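Beta-glucosidase (Pseudoalteromonas sp., PDB 3F95) is the extra C-terminal domain of an exo-1,3/1,4-beta-glucanase, a beta-sandwich whose parent enzyme probably acts as a beta-glucosidase. Local coordinates at residues M18-A23 / A67-S72; D80-T85 / L170-S175; T85-L90 / A135-C140; A102-M107 / L154-Q159. One frame throughout, in Å; residues are numbered along the deposited sequence.

Two sheets packed as a beta-sandwich hold the four contacts. Contacts 1 and 4 belong to one sheet, their centres about 10 Å apart, where strand 67-73 bonds to strand 149-158 through Leu-69 O and Ile-156 N (2.7 Å). Contacts 2 and 3 lie at one end of the other sheet, their centres about 7 Å apart; they share Thr-85 and are tied by Thr-171 O and Tyr-87 N (2.8 Å). The two layers meet where Leu-138 CD2 of contact 3 touches Val-106 CG1 of contact 4 (3.6 Å), and Leu-170 of contact 2 reaches Met-107. Contacts 1 and 3 fall on opposite sides of the chain's centre, their own centres about 19 Å apart.

Contact 1 (M18-A23 / A67-S72); sequences MTWQLA and AALSLS
The indole of Trp-20 is covered on one face by Leu-71: Leu-71 CD1 stands over the six-membered ring, 4.1 Å from its centroid and 10° off the ring normal, a CH-pi contact. At the edge, near the ring plane, lies the carbonyl oxygen of Ser-70, while Leu-69 CD1 comes in obliquely. Beyond the two strands, Phe-10 meets the indole edge-to-face and the ring of Phe-61 meets it at about 55°. Leu-71 has CG anti to the backbone N (chi1 174°), and that CG also receives Met-18 CE at 4.1 Å. Farther along the same face Leu-22 and Leu-69 lie side by side, their CD1 methyls 3.9 Å apart. Beneath these side chains the antiparallel strands are joined by six backbone hydrogen bonds, in the pairs Thr-19/Ser-72, Gln-21/Ser-70 and Ala-23/Ala-68; Ser-72 N to Thr-19 O is 2.8 Å. The reverse face carries Thr-19, Gln-21, Ala-23, Ala-68, Ser-70 and Ser-72. There the Gln-21 amide nears the Ser-72 hydroxyl, but both residues have alternate conformers and the modelled bond is too short to trust. Ser-70 OG makes a weak hydrogen bond to Asp-152. The chemistry thus divides the sheet: Trp-20, Leu-22, Leu-69 and Leu-71 form an apolar surface, of which Trp-20 meets Met-47, and Leu-22 and Leu-69 meet Leu-45, of the opposing sheet; the other side is mostly polar, with two alanines at one end.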
loop_
_atom_site.group_PDB
_atom_site.type_symbol
_atom_site.label_atom_id
_atom_site.label_comp_id
_atom_site.label_asym_id
_atom_site.label_seq_id
_atom_site.Cartn_x
_atom_site.Cartn_y
_atom_site.Cartn_z
ATOM N N MET A 18 -0.783 -5.968 12.222
ATOM C CA MET A 18 -1.190 -5.173 11.048
ATOM C C MET A 18 -2.695 -5.163 10.774
ATOM O O MET A 18 -3.392 -6.156 11.024
ATOM C CB MET A 18 -0.464 -5.605 9.757
ATOM C CG MET A 18 1.033 -5.861 9.847
ATOM S SD MET A 18 1.951 -4.431 10.356
ATOM C CE MET A 18 1.703 -3.298 8.991
ATOM N N THR A 19 -3.181 -4.045 10.227
ATOM C CA THR A 19 -4.554 -3.937 9.724
ATOM C C THR A 19 -4.568 -3.111 8.474
ATOM O O THR A 19 -3.710 -2.262 8.270
ATOM C CB THR A 19 -5.505 -2.930 10.466
ATOM O OG1 THR A 19 -4.879 -2.198 11.510
ATOM C CG2 THR A 19 -6.847 -3.445 10.708
ATOM N N TRP A 20 -5.636 -3.286 7.696
ATOM C CA TRP A 20 -5.980 -2.318 6.679
ATOM C C TRP A 20 -6.793 -1.213 7.383
ATOM O O TRP A 20 -7.555 -1.478 8.356
ATOM C CB TRP A 20 -6.855 -2.953 5.604
ATOM C CG TRP A 20 -6.224 -4.110 4.876
ATOM C CD1 TRP A 20 -6.516 -5.416 5.012
ATOM C CD2 TRP A 20 -5.193 -4.024 3.878
ATOM N NE1 TRP A 20 -5.709 -6.182 4.185
ATOM C CE2 TRP A 20 -4.910 -5.346 3.456
ATOM C CE3 TRP A 20 -4.477 -2.959 3.317
ATOM C CZ2 TRP A 20 -3.926 -5.642 2.482
ATOM C CZ3 TRP A 20 -3.503 -3.252 2.340
ATOM C CH2 TRP A 20 -3.250 -4.578 1.936
ATOM N N GLN A 21 -6.615 0.012 6.917
ATOM C CA GLN A 21 -7.367 1.155 7.429
ATOM C C GLN A 21 -8.023 1.884 6.271
ATOM O O GLN A 21 -7.329 2.371 5.377
ATOM C CB GLN A 21 -6.453 2.134 8.190
ATOM C CG GLN A 21 -5.999 1.643 9.535
ATOM C CD GLN A 21 -5.472 2.744 10.461
ATOM O OE1 GLN A 21 -6.039 3.842 10.572
ATOM N NE2 GLN A 21 -4.407 2.423 11.171
ATOM N N LEU A 22 -9.350 2.005 6.309
ATOM C CA LEU A 22 -10.087 2.686 5.242
ATOM C C LEU A 22 -10.659 3.979 5.836
ATOM O O LEU A 22 -11.551 3.920 6.703
ATOM C CB LEU A 22 -11.217 1.797 4.723
ATOM C CG LEU A 22 -10.905 0.586 3.809
ATOM C CD1 LEU A 22 -10.051 -0.463 4.524
ATOM C CD2 LEU A 22 -12.201 -0.069 3.290
ATOM N N ALA A 23 -10.079 5.105 5.430
ATOM C CA ALA A 23 -10.377 6.413 6.035
ATOM C C ALA A 23 -10.932 7.394 5.009
ATOM O O ALA A 23 -10.180 8.023 4.215
ATOM C CB ALA A 23 -9.124 6.970 6.760
ATOM N N ALA A 67 -10.378 9.615 -0.081
ATOM C CA ALA A 67 -10.168 8.615 0.974
ATOM C C ALA A 67 -8.731 8.157 0.956
ATOM O O ALA A 67 -8.058 8.304 -0.075
ATOM C CB ALA A 67 -11.078 7.417 0.767
ATOM N N ALA A 68 -8.275 7.682 2.119
ATOM C CA ALA A 68 -6.929 7.105 2.274
ATOM C C ALA A 68 -7.062 5.648 2.692
ATOM O O ALA A 68 -7.778 5.310 3.641
ATOM C CB ALA A 68 -6.129 7.860 3.297
ATOM N N LEU A 69 -6.344 4.795 1.978
ATOM C CA LEU A 69 -6.165 3.413 2.382
ATOM C C LEU A 69 -4.787 3.310 3.011
ATOM O O LEU A 69 -3.811 3.802 2.423
ATOM C CB LEU A 69 -6.160 2.505 1.161
ATOM C CG LEU A 69 -5.769 1.063 1.503
ATOM C CD1 LEU A 69 -6.926 0.339 2.280
ATOM C CD2 LEU A 69 -5.305 0.324 0.270
ATOM N N SER A 70 -4.704 2.702 4.187
ATOM C CA SER A 70 -3.395 2.389 4.773
ATOM C C SER A 70 -3.275 0.912 5.113
ATOM O O SER A 70 -4.278 0.236 5.428
ATOM C CB SER A 70 -3.177 3.217 6.053
ATOM O OG SER A 70 -3.200 4.617 5.759
ATOM N N LEU A 71 -2.044 0.405 5.040
ATOM C CA LEU A 71 -1.693 -0.826 5.697
ATOM C C LEU A 71 -0.899 -0.355 6.921
ATOM O O LEU A 71 0.175 0.258 6.787
ATOM C CB LEU A 71 -0.834 -1.701 4.772
ATOM C CG LEU A 71 -0.275 -2.980 5.376
ATOM C CD1 LEU A 71 -1.373 -3.915 5.843
ATOM C CD2 LEU A 71 0.650 -3.660 4.333
ATOM N N SER A 72 -1.433 -0.620 8.108
ATOM C CA SER A 72 -0.981 0.104 9.294
ATOM C C SER A 72 -0.663 -0.820 10.466
ATOM O O SER A 72 -1.191 -1.924 10.558
ATOM C CB SER A 72 -2.000 1.185 9.681
ATOM O OG SER A 72 -3.142 0.612 10.279
#

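Contact 2 (D80-T85 / L170-S175); sequences DSKFST and LTIKPS
The Phe-83 ring is sandwiched between two aliphatic carbons, Leu-170 CB over the centre of one face and Lys-82 CG, from the preceding residue, over the centre of the other. The loop that presents this ring begins with an Asx turn and joins strands 76-78 and 87-94 at one end of the beta-sandwich; its partner is the end of strand 161-171 and the loop that follows it. Leu-170 CB sits 3.6 Å from the ring centroid and 3° off the normal, a CH-pi contact almost directly above the ring centre. Lys-82 CG stands 4.0 Å above the opposite face, placed there with CG anti to the backbone N (chi1 -177°). At the rim, in the ring plane, lies the backbone N of Ile-172, and Ile-172 CG2 comes obliquely within 3.8 Å of Phe-83 CD1. The segments therefore meet by apolar packing, while polar bonds within each shape the chain. In the Asx turn Lys-82 N donates to Asp-80 OD1 at 2.9 Å, while the backbone bond from Phe-83 N to Asp-80 O closes the 3-10 turn that follows. The lysine's extended chain carries NZ on to a hydrogen bond with Ser-4 O. Thr-171 OG1 donates to Lys-173 O from above the carbonyl plane, 61° out of it. Ile-172 CG2 also presses against the loop backbone, 3.2 Å from Lys-82 O.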
loop_
_atom_site.group_PDB
_atom_site.type_symbol
_atom_site.label_atom_id
_atom_site.label_comp_id
_atom_site.label_asym_id
_atom_site.label_seq_id
_atom_site.Cartn_x
_atom_site.Cartn_y
_atom_site.Cartn_z
ATOM N N ASP A 80 12.764 -1.420 11.969
ATOM C CA ASP A 80 13.886 -2.302 12.259
ATOM C C ASP A 80 15.092 -1.821 11.466
ATOM O O ASP A 80 14.989 -1.589 10.265
ATOM C CB ASP A 80 13.522 -3.716 11.823
ATOM C CG ASP A 80 14.464 -4.770 12.365
ATOM O OD1 ASP A 80 15.704 -4.610 12.306
ATOM O OD2 ASP A 80 13.942 -5.796 12.830
ATOM N N SER A 81 16.230 -1.668 12.142
ATOM C CA SER A 81 17.461 -1.190 11.503
ATOM C C SER A 81 17.941 -2.122 10.385
ATOM O O SER A 81 18.748 -1.728 9.546
ATOM C CB SER A 81 18.558 -1.043 12.559
ATOM O OG SER A 81 18.752 -2.283 13.202
ATOM N N LYS A 82 17.441 -3.353 10.398
ATOM C CA LYS A 82 17.604 -4.306 9.302
ATOM C C LYS A 82 17.205 -3.675 7.963
ATOM O O LYS A 82 17.805 -3.977 6.916
ATOM C CB LYS A 82 16.767 -5.555 9.582
ATOM C CG LYS A 82 16.891 -6.649 8.553
ATOM C CD LYS A 82 16.111 -7.896 8.952
ATOM C CE LYS A 82 16.433 -9.018 7.970
ATOM N NZ LYS A 82 15.855 -10.308 8.395
ATOM N N PHE A 83 16.207 -2.790 8.007
ATOM C CA PHE A 83 15.661 -2.208 6.784
ATOM C C PHE A 83 16.018 -0.756 6.534
ATOM O O PHE A 83 15.467 -0.154 5.627
ATOM C CB PHE A 83 14.140 -2.429 6.702
ATOM C CG PHE A 83 13.753 -3.855 6.813
ATOM C CD1 PHE A 83 14.092 -4.756 5.801
ATOM C CD2 PHE A 83 13.081 -4.319 7.944
ATOM C CE1 PHE A 83 13.769 -6.099 5.905
ATOM C CE2 PHE A 83 12.744 -5.668 8.065
ATOM C CZ PHE A 83 13.084 -6.562 7.037
ATOM N N SER A 84 16.968 -0.202 7.294
ATOM C CA SER A 84 17.313 1.223 7.149
ATOM C C SER A 84 17.730 1.615 5.727
ATOM O O SER A 84 17.452 2.727 5.282
ATOM C CB SER A 84 18.379 1.647 8.168
ATOM O OG SER A 84 19.634 1.081 7.846
ATOM N N THR A 85 18.387 0.710 5.013
ATOM C CA THR A 85 18.658 0.910 3.584
ATOM C C THR A 85 17.938 -0.121 2.719
ATOM O O THR A 85 18.421 -0.488 1.643
ATOM C CB THR A 85 20.182 0.879 3.247
ATOM O OG1 THR A 85 20.814 -0.194 3.961
ATOM C CG2 THR A 85 20.844 2.185 3.641
ATOM N N LEU A 170 8.657 -5.970 3.875
ATOM C CA LEU A 170 9.922 -5.250 3.972
ATOM C C LEU A 170 11.034 -6.223 3.554
ATOM O O LEU A 170 11.002 -7.389 3.932
ATOM C CB LEU A 170 10.143 -4.722 5.393
ATOM C CG LEU A 170 9.199 -3.623 5.882
ATOM C CD1 LEU A 170 9.285 -3.428 7.388
ATOM C CD2 LEU A 170 9.482 -2.306 5.160
ATOM N N THR A 171 11.988 -5.746 2.749
ATOM C CA THR A 171 13.068 -6.592 2.270
ATOM C C THR A 171 14.387 -5.824 2.185
ATOM O O THR A 171 14.403 -4.605 1.976
ATOM C CB THR A 171 12.755 -7.214 0.882
ATOM O OG1 THR A 171 13.782 -8.158 0.556
ATOM C CG2 THR A 171 12.717 -6.140 -0.204
ATOM N N ILE A 172 15.496 -6.546 2.326
ATOM C CA ILE A 172 16.798 -5.892 2.209
ATOM C C ILE A 172 17.271 -5.955 0.773
ATOM O O ILE A 172 18.150 -5.190 0.385
ATOM C CB ILE A 172 17.865 -6.447 3.196
ATOM C CG1 ILE A 172 18.135 -7.933 2.947
ATOM C CG2 ILE A 172 17.405 -6.187 4.614
ATOM C CD1 ILE A 172 19.237 -8.522 3.808
ATOM N N LYS A 173 16.674 -6.875 0.011
ATOM C CA LYS A 173 16.918 -6.988 -1.427
ATOM C C LYS A 173 15.650 -7.261 -2.247
ATOM O O LYS A 173 14.975 -8.297 -2.057
ATOM C CB LYS A 173 17.987 -8.053 -1.748
ATOM C CG LYS A 173 17.606 -9.487 -1.420
ATOM C CD LYS A 173 17.899 -10.401 -2.610
ATOM C CE LYS A 173 19.348 -10.298 -3.042
ATOM N NZ LYS A 173 19.609 -10.861 -4.416
ATOM N N PRO A 174 15.368 -6.352 -3.193
ATOM C CA PRO A 174 14.276 -6.427 -4.150
ATOM C C PRO A 174 14.328 -7.729 -4.957
ATOM O O PRO A 174 15.419 -8.178 -5.358
ATOM C CB PRO A 174 14.517 -5.213 -5.053
ATOM C CG PRO A 174 15.899 -4.763 -4.795
ATOM C CD PRO A 174 16.181 -5.142 -3.386
ATOM N N SER A 175 13.167 -8.341 -5.166
ATOM C CA SER A 175 13.084 -9.571 -5.951
ATOM C C SER A 175 13.663 -9.307 -7.340
ATOM O O SER A 175 13.739 -8.158 -7.779
ATOM C CB SER A 175 11.637 -10.034 -6.080
ATOM O OG SER A 175 10.911 -9.154 -6.919
#

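Contact 3 (T85-L90 / A135-C140); sequences TGYLEL and AIPLHC
Tyr-87 brings the CD1-CE1 side of its ring obliquely against Pro-137, with Tyr-87 CD1 3.4 Å from Pro-137 N and Tyr-87 CE1 3.7 Å from Pro-137 CB. Ala-135 CB adds a further contact to Tyr-87 CD1 at 4.0 Å. Pro-137 is opposite Tyr-87 in a non-hydrogen-bonded antiparallel pair, where its missing N-H costs no bond to this partner. Leu-88 and Ile-136 form the hydrogen-bonded pair next to it. On the other side of the sheet Leu-90 CD2 meets Ile-136 CD1 at 3.7 Å, and Leu-138 CD2 packs against Leu-88. Just before strand 87-94, Gly-86 O is gripped twice: Leu-138 N donates to it at 2.9 Å, and so does a water at 2.7 Å that in turn accepts from His-139 N. The carbonyl thus holds the departing chain directly and through the water. That chain soon reaches Cys-140, which is disulfide-bonded to Cys-183. Leu-88, Ile-136 and Leu-138 face Leu-104, Val-106 and Met-107 of the second sheet, the layered apolar packing of a beta-sandwich.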
loop_
_atom_site.group_PDB
_atom_site.type_symbol
_atom_site.label_atom_id
_atom_site.label_comp_id
_atom_site.label_asym_id
_atom_site.label_seq_id
_atom_site.Cartn_x
_atom_site.Cartn_y
_atom_site.Cartn_z
ATOM N N THR A 85 18.387 0.710 5.013
ATOM C CA THR A 85 18.658 0.910 3.584
ATOM C C THR A 85 17.938 -0.121 2.719
ATOM O O THR A 85 18.421 -0.488 1.643
ATOM C CB THR A 85 20.182 0.879 3.247
ATOM O OG1 THR A 85 20.814 -0.194 3.961
ATOM C CG2 THR A 85 20.844 2.185 3.641
ATOM N N GLY A 86 16.782 -0.575 3.197
ATOM C CA GLY A 86 16.001 -1.602 2.519
ATOM C C GLY A 86 14.841 -1.035 1.710
ATOM O O GLY A 86 14.846 0.137 1.298
ATOM N N TYR A 87 13.840 -1.884 1.501
ATOM C CA TYR A 87 12.759 -1.618 0.575
ATOM C C TYR A 87 11.447 -2.072 1.166
ATOM O O TYR A 87 11.394 -3.078 1.889
ATOM C CB TYR A 87 12.934 -2.436 -0.712
ATOM C CG TYR A 87 14.193 -2.102 -1.447
ATOM C CD1 TYR A 87 14.161 -1.242 -2.539
ATOM C CD2 TYR A 87 15.427 -2.638 -1.042
ATOM C CE1 TYR A 87 15.315 -0.905 -3.208
ATOM C CE2 TYR A 87 16.603 -2.301 -1.712
ATOM C CZ TYR A 87 16.526 -1.442 -2.796
ATOM O OH TYR A 87 17.672 -1.102 -3.479
ATOM N N LEU A 88 10.382 -1.362 0.826
ATOM C CA LEU A 88 9.066 -1.984 0.915
ATOM C C LEU A 88 8.792 -2.573 -0.466
ATOM O O LEU A 88 8.863 -1.857 -1.465
ATOM C CB LEU A 88 7.984 -0.960 1.302
ATOM C CG LEU A 88 6.570 -1.567 1.450
ATOM C CD1 LEU A 88 6.494 -2.362 2.761
ATOM C CD2 LEU A 88 5.464 -0.508 1.395
ATOM N N GLU A 89 8.505 -3.868 -0.518
ATOM C CA GLU A 89 8.126 -4.510 -1.769
ATOM C C GLU A 89 6.658 -4.894 -1.749
ATOM O O GLU A 89 6.137 -5.341 -0.724
ATOM C CB GLU A 89 8.990 -5.744 -2.064
ATOM C CG GLU A 89 8.586 -6.466 -3.357
ATOM C CD GLU A 89 9.278 -7.819 -3.563
ATOM O OE1 GLU A 89 10.482 -7.817 -3.846
ATOM O OE2 GLU A 89 8.607 -8.876 -3.478
ATOM N N LEU A 90 5.987 -4.715 -2.884
ATOM C CA LEU A 90 4.595 -5.130 -2.995
ATOM C C LEU A 90 4.283 -5.446 -4.446
ATOM O O LEU A 90 4.996 -5.004 -5.337
ATOM C CB LEU A 90 3.646 -4.028 -2.482
ATOM C CG LEU A 90 3.545 -2.716 -3.303
ATOM C CD1 LEU A 90 2.265 -1.923 -2.956
ATOM C CD2 LEU A 90 4.733 -1.840 -3.109
ATOM N N ALA A 135 9.495 -2.435 -6.022
ATOM C CA ALA A 135 10.416 -2.337 -4.894
ATOM C C ALA A 135 10.651 -0.863 -4.564
ATOM O O ALA A 135 11.042 -0.075 -5.417
ATOM C CB ALA A 135 11.755 -3.100 -5.165
ATOM N N ILE A 136 10.338 -0.476 -3.334
ATOM C CA ILE A 136 10.401 0.939 -2.966
ATOM C C ILE A 136 11.513 1.211 -1.953
ATOM O O ILE A 136 11.367 0.897 -0.767
ATOM C CB ILE A 136 9.039 1.465 -2.424
ATOM C CG1 ILE A 136 7.943 1.213 -3.470
ATOM C CG2 ILE A 136 9.164 2.936 -2.093
ATOM C CD1 ILE A 136 6.516 1.392 -2.961
ATOM N N PRO A 137 12.633 1.793 -2.421
ATOM C CA PRO A 137 13.723 2.044 -1.472
ATOM C C PRO A 137 13.216 2.983 -0.387
ATOM O O PRO A 137 12.535 3.970 -0.686
ATOM C CB PRO A 137 14.817 2.696 -2.312
ATOM C CG PRO A 137 14.180 3.022 -3.665
ATOM C CD PRO A 137 12.936 2.213 -3.802
ATOM N N LEU A 138 13.503 2.644 0.863
ATOM C CA LEU A 138 12.977 3.426 1.990
ATOM C C LEU A 138 13.745 4.723 2.208
ATOM O O LEU A 138 13.218 5.690 2.768
ATOM C CB LEU A 138 12.944 2.574 3.266
ATOM C CG LEU A 138 12.025 1.337 3.191
ATOM C CD1 LEU A 138 12.015 0.568 4.506
ATOM C CD2 LEU A 138 10.587 1.716 2.776
ATOM N N HIS A 139 14.988 4.753 1.755
ATOM C CA HIS A 139 15.791 5.945 1.973
ATOM C C HIS A 139 16.420 6.520 0.711
ATOM O O HIS A 139 17.053 5.813 -0.065
ATOM C CB HIS A 139 16.799 5.695 3.078
ATOM C CG HIS A 139 16.160 5.517 4.424
ATOM N ND1 HIS A 139 15.800 4.283 4.920
ATOM C CD2 HIS A 139 15.783 6.421 5.360
ATOM C CE1 HIS A 139 15.253 4.427 6.111
ATOM N NE2 HIS A 139 15.230 5.714 6.402
ATOM N N CYS A 140 16.196 7.806 0.515
ATOM C CA CYS A 140 16.736 8.527 -0.619
ATOM C C CYS A 140 18.150 9.049 -0.354
ATOM O O CYS A 140 19.127 8.477 -0.847
ATOM C CB CYS A 140 15.781 9.652 -0.998
ATOM S SG CYS A 140 14.254 8.974 -1.726
HETATM O O HOH W 1 16.352 2.317 1.538
#

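Contact 4 (A102-M107 / L154-Q159); sequences ANLQVM and LRITSQ
Strands 102-106 and 154-158 run antiparallel, their axes 4.6 Å apart at closest and 167° between directions, with reciprocal backbone hydrogen bonds in the pairs Asn-103/Thr-157 and Gln-105/Arg-155. Gln-105 N to Arg-155 O, at 2.7 Å, is nearly straight. The same residues meet again through their side chains: Arg-155 NH1 gives a weak hydrogen bond of 3.1 Å to Gln-105 OE1, which lies at the guanidinium edge near its plane, although the amide and guanidinium planes stand 84° apart. Arg-155 leaves the backbone with CG anti to N (chi1 179°), and its bend at chi3 puts NE where it also forms a salt bridge with Asp-152, the stronger polar partner. A water sits beside this pair, 2.8 Å from both Gln-105 OE1 and Thr-157 OG1; Asn-103 O is a more distant neighbour at 3.2 Å. The amides of Asn-103 and, more weakly, Gln-105 turn to Asp-116 on the adjoining strand 113-118. This face is therefore a polar network, with Asp-116 the main partner of the Asn-103 amide and the Gln-105 amide bonded weakly to Arg-155 and Asp-116. The reverse face is largely apolar, with Leu-104 CD1 crossing obliquely to Ile-156 CG1 at 3.8 Å. Near the strand ends Ala-102 CB touches Ser-158 CB at 3.6 Å. Ala-102 and Ile-156 meet Leu-161, and Ile-156 also meets Ile-165, on strand 161-171 of the opposing sheet: an inner antiparallel pair of a beta-sandwich, largely apolar within and hydrophilic outside, consistent with a galactose-binding-domain-like fold.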
loop_
_atom_site.group_PDB
_atom_site.type_symbol
_atom_site.label_atom_id
_atom_site.label_comp_id
_atom_site.label_asym_id
_atom_site.label_seq_id
_atom_site.Cartn_x
_atom_site.Cartn_y
_atom_site.Cartn_z
ATOM N N ALA A 102 -3.126 10.559 -7.410
ATOM C CA ALA A 102 -3.062 9.762 -6.190
ATOM C C ALA A 102 -1.658 9.835 -5.618
ATOM O O ALA A 102 -0.700 10.041 -6.359
ATOM C CB ALA A 102 -3.437 8.305 -6.487
ATOM N N ASN A 103 -1.557 9.652 -4.301
ATOM C CA ASN A 103 -0.315 9.742 -3.544
ATOM C C ASN A 103 -0.056 8.390 -2.924
ATOM O O ASN A 103 -0.958 7.797 -2.317
ATOM C CB ASN A 103 -0.497 10.774 -2.420
ATOM C CG ASN A 103 0.795 11.132 -1.693
ATOM O OD1 ASN A 103 0.735 11.679 -0.583
ATOM N ND2 ASN A 103 1.951 10.887 -2.312
ATOM N N LEU A 104 1.159 7.884 -3.103
ATOM C CA LEU A 104 1.615 6.686 -2.397
ATOM C C LEU A 104 2.648 7.067 -1.341
ATOM O O LEU A 104 3.750 7.504 -1.676
ATOM C CB LEU A 104 2.212 5.664 -3.395
ATOM C CG LEU A 104 3.015 4.510 -2.791
ATOM C CD1 LEU A 104 2.117 3.651 -1.849
ATOM C CD2 LEU A 104 3.649 3.647 -3.912
ATOM N N GLN A 105 2.285 6.937 -0.063
ATOM C CA GLN A 105 3.207 7.263 1.020
ATOM C C GLN A 105 3.702 5.972 1.687
ATOM O O GLN A 105 2.948 5.002 1.795
ATOM C CB GLN A 105 2.531 8.245 2.015
ATOM C CG GLN A 105 2.443 9.677 1.484
ATOM C CD GLN A 105 1.526 10.574 2.318
ATOM O OE1 GLN A 105 0.342 10.281 2.516
ATOM N NE2 GLN A 105 2.070 11.696 2.777
ATOM N N VAL A 106 4.983 5.923 2.058
ATOM C CA VAL A 106 5.571 4.696 2.561
ATOM C C VAL A 106 6.288 4.969 3.885
ATOM O O VAL A 106 7.051 5.959 4.012
ATOM C CB VAL A 106 6.553 4.079 1.512
ATOM C CG1 VAL A 106 7.284 2.887 2.075
ATOM C CG2 VAL A 106 5.778 3.713 0.237
ATOM N N MET A 107 5.989 4.125 4.868
ATOM C CA MET A 107 6.618 4.164 6.201
ATOM C C MET A 107 6.464 5.542 6.868
ATOM O O MET A 107 7.426 6.344 7.009
ATOM C CB MET A 107 8.070 3.660 6.145
ATOM C CG MET A 107 8.200 2.217 5.697
ATOM S SD MET A 107 7.431 1.036 6.849
ATOM C CE MET A 107 6.860 -0.190 5.725
ATOM N N LEU A 154 2.164 1.666 4.461
ATOM C CA LEU A 154 1.816 2.382 3.241
ATOM C C LEU A 154 0.491 3.127 3.379
ATOM O O LEU A 154 -0.388 2.721 4.131
ATOM C CB LEU A 154 1.768 1.430 2.034
ATOM C CG LEU A 154 0.636 0.443 1.831
ATOM C CD1 LEU A 154 -0.570 1.056 1.115
ATOM C CD2 LEU A 154 1.141 -0.794 1.038
ATOM N N ARG A 155 0.346 4.201 2.628
ATOM C CA ARG A 155 -0.892 4.956 2.614
ATOM C C ARG A 155 -1.119 5.404 1.179
ATOM O O ARG A 155 -0.209 5.960 0.548
ATOM C CB ARG A 155 -0.776 6.154 3.565
ATOM C CG ARG A 155 -2.015 7.036 3.609
ATOM C CD ARG A 155 -1.740 8.349 4.369
ATOM N NE ARG A 155 -1.161 8.105 5.672
ATOM C CZ ARG A 155 -0.224 8.854 6.244
ATOM N NH1 ARG A 155 0.269 9.936 5.636
ATOM N NH2 ARG A 155 0.215 8.514 7.439
ATOM N N ILE A 156 -2.296 5.109 0.639
ATOM C CA ILE A 156 -2.646 5.570 -0.709
ATOM C C ILE A 156 -3.872 6.476 -0.580
ATOM O O ILE A 156 -4.891 6.080 -0.024
ATOM C CB ILE A 156 -2.941 4.386 -1.654
ATOM C CG1 ILE A 156 -1.671 3.506 -1.785
ATOM C CG2 ILE A 156 -3.424 4.903 -3.034
ATOM C CD1 ILE A 156 -1.950 2.158 -2.424
ATOM N N THR A 157 -3.743 7.689 -1.095
ATOM C CA THR A 157 -4.805 8.689 -1.048
ATOM C C THR A 157 -5.198 9.106 -2.462
ATOM O O THR A 157 -4.328 9.398 -3.311
ATOM C CB THR A 157 -4.344 9.903 -0.218
ATOM O OG1 THR A 157 -3.909 9.453 1.076
ATOM C CG2 THR A 157 -5.507 10.884 -0.036
ATOM N N SER A 158 -6.507 9.150 -2.712
ATOM C CA SER A 158 -7.048 9.532 -4.024
ATOM C C SER A 158 -8.551 9.840 -3.892
ATOM O O SER A 158 -9.134 9.651 -2.814
ATOM C CB SER A 158 -6.785 8.424 -5.062
ATOM O OG SER A 158 -7.096 8.853 -6.408
ATOM N N GLN A 159 -9.166 10.318 -4.973
ATOM C CA GLN A 159 -10.624 10.514 -5.012
ATOM C C GLN A 159 -11.270 9.523 -5.957
ATOM O O GLN A 159 -12.459 9.229 -5.861
ATOM C CB GLN A 159 -10.980 11.930 -5.491
ATOM C CG GLN A 159 -10.425 13.029 -4.636
ATOM C CD GLN A 159 -10.716 14.399 -5.202
ATOM O OE1 GLN A 159 -9.899 14.968 -5.932
ATOM N NE2 GLN A 159 -11.882 14.937 -4.875
HETATM O O HOH W 2 -1.244 8.948 0.622
#